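Local coordinates for protein ethylbenzene dehydrogenase alpha-subunit (Aromatoleum aromaticum, PDB 2IVF) that belongs to the molybdopterin oxidoreductase family and holds a molybdenum atom, two pterin guanine nucleotide cofactors and an iron/sulfur cluster, at residues A[479-491]-A[771-783]. Residues are numbered along the deposited sequence; the frame is centred on the assembly and turned at random.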
# COMPACT_ATOMS: atom_id res chain seq x y z
N PHE A 479 -16.63 -10.83 -5.75
CA PHE A 479 -15.94 -10.20 -4.65
C PHE A 479 -15.47 -11.30 -3.69
O PHE A 479 -15.66 -12.48 -3.96
CB PHE A 479 -16.79 -9.12 -3.95
CG PHE A 479 -18.26 -9.45 -3.80
CD1 PHE A 479 -18.71 -10.44 -2.93
CD2 PHE A 479 -19.21 -8.70 -4.48
CE1 PHE A 479 -20.06 -10.69 -2.78
CE2 PHE A 479 -20.56 -8.94 -4.33
CZ PHE A 479 -20.99 -9.94 -3.50
N ALA A 480 -14.86 -10.90 -2.57
CA ALA A 480 -14.34 -11.84 -1.60
C ALA A 480 -14.88 -11.48 -0.23
O ALA A 480 -14.16 -10.94 0.60
CB ALA A 480 -12.85 -11.80 -1.60
N TRP A 481 -16.13 -11.82 0.03
CA TRP A 481 -16.81 -11.36 1.22
C TRP A 481 -17.40 -12.52 2.01
O TRP A 481 -18.31 -12.35 2.78
CB TRP A 481 -17.89 -10.40 0.76
CG TRP A 481 -18.29 -9.36 1.71
CD1 TRP A 481 -19.57 -8.98 2.01
CD2 TRP A 481 -17.43 -8.53 2.48
NE1 TRP A 481 -19.55 -7.96 2.94
CE2 TRP A 481 -18.25 -7.67 3.24
CE3 TRP A 481 -16.06 -8.42 2.61
CZ2 TRP A 481 -17.74 -6.75 4.10
CZ3 TRP A 481 -15.55 -7.48 3.47
CH2 TRP A 481 -16.38 -6.66 4.20
N ALA A 482 -16.93 -13.73 1.74
CA ALA A 482 -17.23 -14.90 2.55
C ALA A 482 -16.08 -15.08 3.54
O ALA A 482 -14.92 -15.11 3.15
CB ALA A 482 -17.38 -16.12 1.68
N TYR A 483 -16.38 -15.18 4.82
CA TYR A 483 -15.32 -15.44 5.79
C TYR A 483 -15.89 -15.98 7.09
O TYR A 483 -17.07 -15.79 7.35
CB TYR A 483 -14.53 -14.17 6.08
CG TYR A 483 -15.36 -12.92 6.38
CD1 TYR A 483 -15.79 -12.62 7.68
CD2 TYR A 483 -15.65 -12.01 5.36
CE1 TYR A 483 -16.54 -11.43 7.94
CE2 TYR A 483 -16.38 -10.84 5.60
CZ TYR A 483 -16.84 -10.56 6.88
OH TYR A 483 -17.53 -9.38 7.01
N SER A 484 -15.05 -16.64 7.88
CA SER A 484 -15.45 -17.08 9.19
C SER A 484 -14.97 -16.05 10.15
O SER A 484 -13.77 -15.81 10.24
CB SER A 484 -14.77 -18.36 9.58
OG SER A 484 -15.22 -18.75 10.87
N ASP A 485 -15.87 -15.50 10.94
CA ASP A 485 -15.49 -14.63 12.01
C ASP A 485 -15.89 -15.28 13.34
O ASP A 485 -15.94 -14.61 14.35
CB ASP A 485 -16.12 -13.26 11.81
CG ASP A 485 -17.63 -13.27 11.89
OD1 ASP A 485 -18.24 -14.36 12.04
OD2 ASP A 485 -18.20 -12.15 11.78
N ASP A 486 -16.08 -16.60 13.34
CA ASP A 486 -16.48 -17.34 14.54
C ASP A 486 -15.54 -17.08 15.71
O ASP A 486 -15.97 -16.92 16.88
CB ASP A 486 -16.56 -18.85 14.25
CG ASP A 486 -17.64 -19.19 13.24
OD1 ASP A 486 -17.77 -18.45 12.25
OD2 ASP A 486 -18.36 -20.19 13.40
N ASN A 487 -14.25 -17.01 15.40
CA ASN A 487 -13.22 -16.84 16.44
C ASN A 487 -13.44 -15.56 17.24
O ASN A 487 -13.28 -15.55 18.44
CB ASN A 487 -11.79 -16.91 15.88
CG ASN A 487 -11.53 -15.90 14.79
OD1 ASN A 487 -12.30 -15.79 13.85
ND2 ASN A 487 -10.45 -15.14 14.92
N MET A 488 -13.89 -14.51 16.55
CA MET A 488 -14.19 -13.24 17.19
C MET A 488 -15.56 -13.23 17.82
O MET A 488 -15.71 -12.80 19.00
CB MET A 488 -14.07 -12.12 16.18
CG MET A 488 -12.68 -11.85 15.83
SD MET A 488 -12.58 -10.58 14.59
CE MET A 488 -12.59 -11.53 13.07
N VAL A 489 -16.59 -13.70 17.12
CA VAL A 489 -17.94 -13.53 17.71
C VAL A 489 -18.20 -14.47 18.87
O VAL A 489 -18.85 -14.06 19.80
CB VAL A 489 -19.10 -13.53 16.69
CG1 VAL A 489 -18.75 -12.64 15.48
CG2 VAL A 489 -19.40 -14.92 16.26
N TYR A 490 -17.70 -15.70 18.87
CA TYR A 490 -17.87 -16.55 20.07
C TYR A 490 -17.03 -16.05 21.25
O TYR A 490 -17.49 -16.07 22.42
CB TYR A 490 -17.53 -18.02 19.79
CG TYR A 490 -18.54 -18.74 18.96
CD1 TYR A 490 -19.62 -19.38 19.54
CD2 TYR A 490 -18.41 -18.81 17.58
CE1 TYR A 490 -20.56 -20.05 18.77
CE2 TYR A 490 -19.33 -19.45 16.81
CZ TYR A 490 -20.39 -20.08 17.39
OH TYR A 490 -21.33 -20.73 16.62
N LEU A 491 -15.82 -15.61 20.97
CA LEU A 491 -15.01 -14.98 22.00
C LEU A 491 -15.76 -13.79 22.59
O LEU A 491 -15.71 -13.54 23.79
CB LEU A 491 -13.67 -14.55 21.45
CG LEU A 491 -12.72 -13.93 22.46
CD1 LEU A 491 -12.36 -14.94 23.50
CD2 LEU A 491 -11.46 -13.42 21.73
N LEU A 771 -10.91 -24.68 6.64
CA LEU A 771 -11.60 -25.82 6.06
C LEU A 771 -13.10 -25.59 5.90
O LEU A 771 -13.83 -26.45 5.39
CB LEU A 771 -11.36 -27.04 6.92
CG LEU A 771 -9.88 -27.41 7.10
CD1 LEU A 771 -9.79 -28.62 7.99
CD2 LEU A 771 -9.26 -27.68 5.73
N SER A 772 -13.57 -24.46 6.36
CA SER A 772 -14.99 -24.11 6.20
C SER A 772 -15.19 -22.64 6.53
O SER A 772 -14.26 -21.98 7.02
CB SER A 772 -15.87 -24.95 7.12
OG SER A 772 -15.90 -24.42 8.40
N MET A 773 -16.39 -22.14 6.25
CA MET A 773 -16.76 -20.78 6.55
C MET A 773 -17.33 -20.64 7.98
O MET A 773 -17.87 -19.57 8.32
CB MET A 773 -17.81 -20.28 5.53
CG MET A 773 -17.35 -20.11 4.09
SD MET A 773 -15.98 -19.02 3.93
CE MET A 773 -15.47 -19.41 2.26
N GLY A 774 -17.22 -21.67 8.80
CA GLY A 774 -17.69 -21.63 10.18
C GLY A 774 -19.19 -21.73 10.24
O GLY A 774 -19.79 -22.35 9.38
N THR A 775 -19.81 -21.08 11.23
CA THR A 775 -21.23 -21.30 11.54
C THR A 775 -22.07 -20.04 11.31
O THR A 775 -23.28 -20.06 11.55
CB THR A 775 -21.40 -21.74 13.01
OG1 THR A 775 -20.83 -20.75 13.87
CG2 THR A 775 -20.73 -23.07 13.27
N GLY A 776 -21.45 -18.96 10.85
CA GLY A 776 -22.13 -17.66 10.72
C GLY A 776 -22.72 -17.54 9.34
O GLY A 776 -22.86 -18.54 8.63
N VAL A 777 -23.05 -16.32 8.95
CA VAL A 777 -23.81 -16.08 7.73
C VAL A 777 -23.09 -16.63 6.53
O VAL A 777 -23.71 -17.23 5.68
CB VAL A 777 -24.11 -14.56 7.53
CG1 VAL A 777 -24.88 -14.35 6.23
CG2 VAL A 777 -24.91 -14.02 8.71
N SER A 778 -21.77 -16.45 6.46
CA SER A 778 -21.00 -16.90 5.31
C SER A 778 -21.19 -18.37 4.97
O SER A 778 -21.10 -18.77 3.82
CB SER A 778 -19.52 -16.65 5.53
OG SER A 778 -19.19 -15.30 5.47
N ARG A 779 -21.36 -19.20 5.99
CA ARG A 779 -21.50 -20.60 5.77
C ARG A 779 -22.65 -20.87 4.80
O ARG A 779 -22.54 -21.77 3.97
CB ARG A 779 -21.77 -21.34 7.07
CG ARG A 779 -21.99 -22.79 6.86
CD ARG A 779 -22.48 -23.49 8.07
NE ARG A 779 -22.45 -24.95 7.90
CZ ARG A 779 -21.34 -25.70 7.84
NH1 ARG A 779 -20.10 -25.16 7.90
NH2 ARG A 779 -21.45 -27.03 7.70
N TYR A 780 -23.72 -20.07 4.89
CA TYR A 780 -24.90 -20.28 4.08
C TYR A 780 -24.91 -19.34 2.89
O TYR A 780 -25.24 -19.79 1.80
CB TYR A 780 -26.18 -20.10 4.89
CG TYR A 780 -26.15 -20.92 6.13
CD1 TYR A 780 -26.44 -22.27 6.08
CD2 TYR A 780 -25.78 -20.37 7.35
CE1 TYR A 780 -26.40 -23.04 7.22
CE2 TYR A 780 -25.72 -21.14 8.51
CZ TYR A 780 -26.03 -22.48 8.43
OH TYR A 780 -25.94 -23.25 9.58
N ALA A 781 -24.48 -18.09 3.09
CA ALA A 781 -24.53 -17.09 2.04
C ALA A 781 -23.66 -17.53 0.86
O ALA A 781 -24.03 -17.40 -0.31
CB ALA A 781 -24.07 -15.70 2.54
N HIS A 782 -22.45 -17.99 1.21
CA HIS A 782 -21.44 -18.33 0.24
C HIS A 782 -21.96 -19.41 -0.72
O HIS A 782 -21.54 -19.50 -1.90
CB HIS A 782 -20.16 -18.73 0.98
CG HIS A 782 -19.09 -19.26 0.08
ND1 HIS A 782 -18.39 -18.47 -0.81
CD2 HIS A 782 -18.65 -20.53 -0.10
CE1 HIS A 782 -17.54 -19.24 -1.47
NE2 HIS A 782 -17.71 -20.49 -1.08
N ALA A 783 -22.84 -20.25 -0.17
CA ALA A 783 -23.61 -21.24 -0.88
C ALA A 783 -22.72 -22.21 -1.68
O ALA A 783 -22.96 -22.48 -2.86
CB ALA A 783 -24.70 -20.57 -1.73
O HOH W 1 -19.56 -15.51 8.52
O HOH W 2 -18.84 -18.05 9.92
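Asp-486, in the first turn of helix 486-493, receives the turn at Thr-775 with one carboxylate oxygen. Its OD2 accepts the backbone N of Thr-775 at 2.8 Å through the syn lone pair, while Thr-775 OG1 donates to the same oxygen at 2.6 Å from above the carboxylate plane, 37° out of it. With chi1 at 58°, OG1 sits between the threonine's own backbone N and carbonyl carbon, on the same side as the N-H, which lets both donors grip one oxygen. Tyr-490, one helical turn beyond Asp-486, brings its OH to 2.8 Å from Thr-775 OG1, which lies at the ring edge in its plane. The other carboxylate oxygen, OD1, is met from well above the plane by Ser-484 OG, and a water bridges it to Gly-776 N; together these partners should fix the rotation of the carboxylate.

On the approach to the helix, Tyr-483 O accepts from Ser-778 OG at 2.9 Å, somewhat off the carbonyl plane. A second water, bound to that oxygen and to Ser-778 N, bridges the start of helix 777-781 to the extended chain. Beside it Ala-482 CB packs on Met-773 CE at 3.8 Å and rests against the His-782 ring, 3.6 Å from ND1. The bend of Met-773 at chi2 (-57°) brings its methyl over the centre of the imidazole face.

This buried contact fastens the approach to helix 486-493 against a turn and short helix some 280 residues later. Trp-481, near the molybdenum atom, stacks on His-236 just upstream. Helix 736-749 packs against Tyr-490 and Asn-487, helix 197-210 touches Met-488, and helix 526-540 meets Val-777 and Tyr-780 of helix 777-781.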